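Local coordinates for sensor protein (Bacillus halodurans, PDB 3O5Y) that probably acts as a two-component sensor kinase that passes phosphate from ATP to a protein histidine, this chain being its GAF domain, at residues S53-K57 and E58-Y62; Q87-I91 and L92-S96. All blocks are in the same frame, centred on the assembly; numbering follows the deposited sequence.

Contact 1: residues S53-K57 and E58-Y62; sequences STIPK and EQSLY. With ACT (acetate ion), chain C.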
ATOM      1  N   SER A  53      13.775  -2.361  -0.671  1.00 47.57           N
ATOM      2  CA  SER A  53      13.884  -1.897  -2.065  1.00 47.05           C
ATOM      3  C   SER A  53      13.370  -0.467  -2.242  1.00 46.63           C
ATOM      4  O   SER A  53      12.387  -0.052  -1.616  1.00 46.41           O
ATOM      5  CB  SER A  53      13.128  -2.820  -3.025  1.00 46.57           C
ATOM      6  OG  SER A  53      13.666  -4.125  -3.020  1.00 48.25           O
ATOM      7  N   THR A  54      14.038   0.279  -3.113  1.00 46.84           N
ATOM      8  CA  THR A  54      13.601   1.624  -3.468  1.00 46.25           C
ATOM      9  C   THR A  54      12.680   1.553  -4.677  1.00 45.06           C
ATOM     10  O   THR A  54      12.955   0.843  -5.636  1.00 45.45           O
ATOM     11  CB  THR A  54      14.806   2.537  -3.734  1.00 47.24           C
ATOM     12  OG1 THR A  54      15.525   2.707  -2.510  1.00 48.51           O
ATOM     13  CG2 THR A  54      14.369   3.916  -4.251  1.00 47.61           C
ATOM     14  N   ILE A  55      11.560   2.257  -4.593  1.00 44.18           N
ATOM     15  CA  ILE A  55      10.629   2.378  -5.703  1.00 42.78           C
ATOM     16  C   ILE A  55      10.965   3.669  -6.454  1.00 43.24           C
ATOM     17  O   ILE A  55      10.887   4.760  -5.879  1.00 42.92           O
ATOM     18  CB  ILE A  55       9.171   2.413  -5.204  1.00 42.54           C
ATOM     19  CG1 ILE A  55       8.900   1.250  -4.236  1.00 41.65           C
ATOM     20  CG2 ILE A  55       8.183   2.492  -6.382  1.00 41.94           C
ATOM     21  CD1 ILE A  55       9.066  -0.182  -4.815  1.00 40.26           C
ATOM     22  N   PRO A  56      11.387   3.541  -7.729  1.00 43.43           N
ATOM     23  CA  PRO A  56      11.687   4.697  -8.566  1.00 43.89           C
ATOM     24  C   PRO A  56      10.403   5.397  -8.943  1.00 44.32           C
ATOM     25  O   PRO A  56       9.342   4.764  -8.974  1.00 44.13           O
ATOM     26  CB  PRO A  56      12.319   4.070  -9.817  1.00 44.07           C
ATOM     27  CG  PRO A  56      11.782   2.681  -9.854  1.00 44.15           C
ATOM     28  CD  PRO A  56      11.684   2.271  -8.422  1.00 43.34           C
ATOM     29  N   LYS A  57      10.504   6.689  -9.233  1.00 44.98           N
ATOM     30  CA  LYS A  57       9.352   7.494  -9.588  1.00 45.64           C
ATOM     31  C   LYS A  57       8.818   7.174 -10.976  1.00 45.83           C
ATOM     32  O   LYS A  57       7.602   7.132 -11.177  1.00 46.96           O
ATOM     33  CB  LYS A  57       9.676   8.991  -9.481  1.00 46.91           C
ATOM     34  CG  LYS A  57       9.942   9.452  -8.048  1.00 48.61           C
ATOM     35  CD  LYS A  57       9.884  10.963  -7.904  1.00 52.00           C
ATOM     36  CE  LYS A  57      10.452  11.370  -6.546  1.00 56.08           C
ATOM     37  NZ  LYS A  57      10.222  12.800  -6.173  1.00 59.46           N
ATOM     38  N   GLU A  58       9.708   6.949 -11.939  1.00 45.50           N
ATOM     39  CA  GLU A  58       9.267   6.775 -13.320  1.00 45.93           C
ATOM     40  C   GLU A  58       8.305   5.583 -13.463  1.00 45.58           C
ATOM     41  O   GLU A  58       8.602   4.473 -13.023  1.00 45.02           O
ATOM     42  CB  GLU A  58      10.460   6.645 -14.269  1.00 45.90           C
ATOM     43  CG  GLU A  58      10.109   6.772 -15.751  1.00 47.90           C
ATOM     44  CD  GLU A  58       9.750   8.195 -16.186  1.00 50.17           C
ATOM     45  OE1 GLU A  58       9.031   8.369 -17.204  1.00 52.54           O
ATOM     46  OE2 GLU A  58      10.180   9.146 -15.509  1.00 51.62           O
ATOM     47  N   GLN A  59       7.148   5.846 -14.061  1.00 45.39           N
ATOM     48  CA  GLN A  59       6.138   4.829 -14.335  1.00 44.70           C
ATOM     49  C   GLN A  59       5.623   4.150 -13.071  1.00 44.01           C
ATOM     50  O   GLN A  59       5.104   3.027 -13.138  1.00 44.36           O
ATOM     51  CB  GLN A  59       6.686   3.784 -15.310  1.00 45.78           C
ATOM     52  CG  GLN A  59       6.664   4.230 -16.763  1.00 46.95           C
ATOM     53  CD  GLN A  59       7.254   3.195 -17.716  1.00 50.59           C
ATOM     54  OE1 GLN A  59       7.181   1.972 -17.481  1.00 51.10           O
ATOM     55  NE2 GLN A  59       7.843   3.680 -18.807  1.00 49.68           N
ATOM     56  N   SER A  60       5.746   4.822 -11.925  1.00 42.87           N
ATOM     57  CA  SER A  60       5.384   4.198 -10.649  1.00 42.65           C
ATOM     58  C   SER A  60       3.948   4.487 -10.192  1.00 41.59           C
ATOM     59  O   SER A  60       3.568   5.648  -9.993  1.00 41.24           O
ATOM     60  CB  SER A  60       6.367   4.590  -9.553  1.00 42.70           C
ATOM     61  OG  SER A  60       5.825   4.284  -8.275  1.00 44.49           O
ATOM     62  N   LEU A  61       3.160   3.427 -10.008  1.00 41.34           N
ATOM     63  CA  LEU A  61       1.773   3.580  -9.544  1.00 40.88           C
ATOM     64  C   LEU A  61       1.777   4.174  -8.131  1.00 40.25           C
ATOM     65  O   LEU A  61       1.000   5.090  -7.836  1.00 39.89           O
ATOM     66  CB  LEU A  61       1.044   2.235  -9.528  1.00 41.25           C
ATOM     67  CG  LEU A  61      -0.468   2.173  -9.804  1.00 41.77           C
ATOM     68  CD1 LEU A  61      -1.075   0.898  -9.249  1.00 40.82           C
ATOM     69  CD2 LEU A  61      -1.196   3.324  -9.241  1.00 43.70           C
ATOM     70  N   TYR A  62       2.658   3.659  -7.274  1.00 39.31           N
ATOM     71  CA  TYR A  62       2.740   4.131  -5.894  1.00 39.44           C
ATOM     72  C   TYR A  62       3.086   5.638  -5.806  1.00 40.10           C
ATOM     73  O   TYR A  62       2.449   6.378  -5.054  1.00 40.61           O
ATOM     74  CB  TYR A  62       3.724   3.289  -5.066  1.00 38.80           C
ATOM     75  CG  TYR A  62       3.392   1.800  -4.928  1.00 37.25           C
ATOM     76  CD1 TYR A  62       4.324   0.910  -4.378  1.00 34.94           C
ATOM     77  CD2 TYR A  62       2.174   1.284  -5.359  1.00 34.43           C
ATOM     78  CE1 TYR A  62       4.036  -0.440  -4.237  1.00 35.85           C
ATOM     79  CE2 TYR A  62       1.874  -0.071  -5.227  1.00 34.47           C
ATOM     80  CZ  TYR A  62       2.801  -0.926  -4.650  1.00 35.45           C
ATOM     81  OH  TYR A  62       2.513  -2.270  -4.520  1.00 32.19           O
TER
HETATM   82  C   ACT C   2       5.264  -4.409  -3.732  1.00 45.04           C
HETATM   83  O   ACT C   2       5.663  -4.012  -4.872  1.00 45.44           O
HETATM   84  OXT ACT C   2       4.320  -3.775  -3.169  1.00 44.20           O
HETATM   85  CH3 ACT C   2       5.915  -5.594  -3.097  1.00 44.59           C
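Ser60 OG lies 3.5 Å from CG2 of Ile55 and is gripped by two partners, the backbone N of Trp63, which makes Ser60 the N-cap of helix 61-68, and OE2 of Glu85. With chi1 at 165°, OG stands opposite Ser60's own backbone N; this torsion puts it beside the carbonyl carbon, with one flank on the Ile55 methyl. The CB of Ser60 lies close to the carbonyl of Pro56, just past the strand, 3.0 Å from Pro56 O. Backbone closes the loop: Ser60 N donates to Lys57 O at 3.1 Å, moderately bent at 145°. This is a type II beta turn, with Gln59 at the position that takes a positive phi; it folds the chain sharply back from the strand into the helix.

Tyr62, two residues past the cap, has CG opposite its carbonyl carbon, chi1 -61°, which directs the ring toward a bound acetate. Its hydroxyl donates to OXT of that acetate at 2.7 Å, the oxygen lying at the ring edge, in the ring plane, and Ser113 OG bonds to the same hydroxyl. A phenylalanine here would probably leave both the acetate oxygen and Ser113 OG without this mate. The acetate, probably from the crystallisation liquor and also held by Ser27 and Arg25, may mark the region where GAF domains commonly take up small ligands.

The turn thus joins the edge strand 54-55 to helix 61-68. Ile55 and Tyr62 both pack on strands 25-32 and 35-42, Leu61 faces strand 96-103, and Lys57 makes a cation-pi contact with Trp63.

Contact 2: residues Q87-I91 and L92-S96; sequences QYLAI and LDLKS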
ATOM      1  N   GLN A  87       4.730  -6.041 -12.596  1.00 47.64           N
ATOM      2  CA  GLN A  87       5.295  -7.390 -12.688  1.00 48.63           C
ATOM      3  C   GLN A  87       5.548  -7.980 -11.301  1.00 47.94           C
ATOM      4  O   GLN A  87       5.554  -9.191 -11.142  1.00 49.07           O
ATOM      5  CB  GLN A  87       6.592  -7.400 -13.506  1.00 49.27           C
ATOM      6  CG  GLN A  87       7.703  -6.581 -12.849  1.00 50.51           C
ATOM      7  CD  GLN A  87       9.063  -6.782 -13.479  1.00 52.10           C
ATOM      8  OE1 GLN A  87       9.708  -5.812 -13.896  1.00 50.75           O
ATOM      9  NE2 GLN A  87       9.514  -8.036 -13.544  1.00 51.35           N
ATOM     10  N   TYR A  88       5.769  -7.124 -10.307  1.00 47.37           N
ATOM     11  CA  TYR A  88       6.143  -7.575  -8.966  1.00 46.74           C
ATOM     12  C   TYR A  88       4.904  -7.921  -8.167  1.00 46.36           C
ATOM     13  O   TYR A  88       4.972  -8.672  -7.203  1.00 46.98           O
ATOM     14  CB  TYR A  88       7.021  -6.534  -8.249  1.00 46.82           C
ATOM     15  CG  TYR A  88       8.337  -6.273  -8.961  1.00 47.66           C
ATOM     16  CD1 TYR A  88       8.639  -5.013  -9.462  1.00 47.37           C
ATOM     17  CD2 TYR A  88       9.263  -7.301  -9.161  1.00 49.26           C
ATOM     18  CE1 TYR A  88       9.819  -4.772 -10.129  1.00 49.19           C
ATOM     19  CE2 TYR A  88      10.457  -7.072  -9.840  1.00 50.82           C
ATOM     20  CZ  TYR A  88      10.724  -5.803 -10.323  1.00 52.21           C
ATOM     21  OH  TYR A  88      11.902  -5.557 -10.998  1.00 55.28           O
ATOM     22  N   LEU A  89       3.768  -7.375  -8.593  1.00 45.99           N
ATOM     23  CA  LEU A  89       2.478  -7.711  -8.028  1.00 45.39           C
ATOM     24  C   LEU A  89       1.847  -8.897  -8.746  1.00 46.64           C
ATOM     25  O   LEU A  89       1.342  -9.810  -8.088  1.00 47.72           O
ATOM     26  CB  LEU A  89       1.535  -6.499  -8.043  1.00 44.50           C
ATOM     27  CG  LEU A  89       1.918  -5.239  -7.243  1.00 42.13           C
ATOM     28  CD1 LEU A  89       0.999  -4.051  -7.563  1.00 38.50           C
ATOM     29  CD2 LEU A  89       1.958  -5.505  -5.733  1.00 42.56           C
ATOM     30  N   ALA A  90       1.875  -8.901 -10.080  1.00 47.29           N
ATOM     31  CA  ALA A  90       1.245  -9.982 -10.858  1.00 48.48           C
ATOM     32  C   ALA A  90       1.814 -11.347 -10.481  1.00 49.57           C
ATOM     33  O   ALA A  90       1.092 -12.355 -10.472  1.00 50.44           O
ATOM     34  CB  ALA A  90       1.397  -9.750 -12.354  1.00 48.68           C
ATOM     35  N   ILE A  91       3.104 -11.358 -10.151  1.00 49.42           N
ATOM     36  CA  ILE A  91       3.823 -12.592  -9.888  1.00 50.51           C
ATOM     37  C   ILE A  91       3.349 -13.238  -8.603  1.00 50.87           C
ATOM     38  O   ILE A  91       3.571 -14.423  -8.384  1.00 51.99           O
ATOM     39  CB  ILE A  91       5.351 -12.345  -9.850  1.00 50.93           C
ATOM     40  CG1 ILE A  91       6.117 -13.657 -10.092  1.00 52.69           C
ATOM     41  CG2 ILE A  91       5.780 -11.636  -8.548  1.00 50.04           C
ATOM     42  CD1 ILE A  91       7.624 -13.481 -10.259  1.00 54.88           C
ATOM     43  N   LEU A  92       2.682 -12.448  -7.767  1.00 50.63           N
ATOM     44  CA  LEU A  92       2.110 -12.914  -6.503  1.00 51.49           C
ATOM     45  C   LEU A  92       0.650 -13.368  -6.684  1.00 52.29           C
ATOM     46  O   LEU A  92      -0.088 -13.508  -5.706  1.00 52.70           O
ATOM     47  CB  LEU A  92       2.199 -11.794  -5.460  1.00 50.53           C
ATOM     48  CG  LEU A  92       3.596 -11.223  -5.190  1.00 50.45           C
ATOM     49  CD1 LEU A  92       3.497  -9.960  -4.369  1.00 48.53           C
ATOM     50  CD2 LEU A  92       4.537 -12.255  -4.524  1.00 50.17           C
ATOM     51  N   ASP A  93       0.263 -13.588  -7.943  1.00 52.61           N
ATOM     52  CA  ASP A  93      -1.106 -13.939  -8.352  1.00 54.11           C
ATOM     53  C   ASP A  93      -2.176 -12.889  -8.045  1.00 52.89           C
ATOM     54  O   ASP A  93      -3.343 -13.234  -7.936  1.00 54.47           O
ATOM     55  CB  ASP A  93      -1.557 -15.291  -7.771  1.00 56.09           C
ATOM     56  CG  ASP A  93      -0.616 -16.431  -8.117  1.00 59.02           C
ATOM     57  OD1 ASP A  93      -0.047 -16.452  -9.242  1.00 59.01           O
ATOM     58  OD2 ASP A  93      -0.459 -17.314  -7.242  1.00 62.03           O
ATOM     59  N   LEU A  94      -1.799 -11.624  -7.920  1.00 50.67           N
ATOM     60  CA  LEU A  94      -2.780 -10.602  -7.638  1.00 49.56           C
ATOM     61  C   LEU A  94      -3.407 -10.137  -8.935  1.00 49.83           C
ATOM     62  O   LEU A  94      -2.739 -10.088  -9.956  1.00 50.28           O
ATOM     63  CB  LEU A  94      -2.144  -9.435  -6.889  1.00 47.91           C
ATOM     64  CG  LEU A  94      -1.513  -9.792  -5.546  1.00 47.13           C
ATOM     65  CD1 LEU A  94      -0.725  -8.595  -4.973  1.00 45.34           C
ATOM     66  CD2 LEU A  94      -2.572 -10.300  -4.562  1.00 45.54           C
ATOM     67  N   LYS A  95      -4.689  -9.792  -8.893  1.00 49.91           N
ATOM     68  CA  LYS A  95      -5.397  -9.367 -10.096  1.00 50.43           C
ATOM     69  C   LYS A  95      -5.870  -7.918 -10.006  1.00 48.92           C
ATOM     70  O   LYS A  95      -6.392  -7.357 -10.969  1.00 49.18           O
ATOM     71  CB  LYS A  95      -6.570 -10.313 -10.385  1.00 52.53           C
ATOM     72  CG  LYS A  95      -6.123 -11.669 -10.933  1.00 55.91           C
ATOM     73  CD  LYS A  95      -7.278 -12.437 -11.608  1.00 62.00           C
ATOM     74  CE  LYS A  95      -6.765 -13.696 -12.350  1.00 65.38           C
ATOM     75  NZ  LYS A  95      -5.706 -13.378 -13.373  1.00 65.20           N
ATOM     76  N   SER A  96      -5.634  -7.306  -8.851  1.00 47.46           N
ATOM     77  CA  SER A  96      -6.254  -6.046  -8.486  1.00 46.20           C
ATOM     78  C   SER A  96      -5.396  -5.394  -7.417  1.00 44.24           C
ATOM     79  O   SER A  96      -4.935  -6.068  -6.511  1.00 44.56           O
ATOM     80  CB  SER A  96      -7.641  -6.352  -7.930  1.00 47.16           C
ATOM     81  OG  SER A  96      -8.201  -5.244  -7.274  1.00 48.13           O
TER
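Leu92 folds back over the last turn of helix 86-90, its CD1 3.4 Å from Tyr88 O and its CB equally near Leu89 O. Its CG lies on the side away from its carbonyl carbon (chi1 -56°), and this lays the isobutyl group against the carbonyls of Tyr88 and Leu89. Leu94 has the same first torsion; its CB sits 3.7 Å from Leu89 O, and its CD1 meets CD2 of Leu89 at 4.2 Å, the two side chains passing at a slant. Ile91 differs. With CG1 opposite the backbone N (chi1 -159°), CG2 falls between N and carbonyl carbon and presses on the next residue, 4.0 Å from Leu92 CG.

The backbone turns through two bonds: Leu92 N gives to Leu89 O at 3.0 Å, and Asp93 N to Ala90 O at 2.9 Å, the latter closing a type I beta turn. Asp93 follows with positive phi, and a classic beta bulge at Lys95 and Ser96, opposite Arg116, leads into strand 96-103. Chemically, backbone bonds carry the chain out of the helix while leucine branches lie against the carbonyls of Tyr88 and Leu89, which should limit water's access to them.

Both contacts are chain reversals at helix ends within the one GAF domain: contact 1 starts helix 61-68 and contact 2 leads out of helix 86-90. Each is partly buried, with a buried inner side and exposed residues at the turn. They differ in chemistry: residues 53-62 use a serine cap, backed by Glu85, and a tyrosine hydroxyl, whereas residues 87-96 use aliphatic branches and backbone bonds. Contact 1 ties to the edge strand 54-55, contact 2 feeds strand 96-103. Their centres are about 16 Å apart, yet they meet where Tyr62 OH packs 3.5 Å from Leu89 CD2, beside the acetate, with strand 25-32 lying against both.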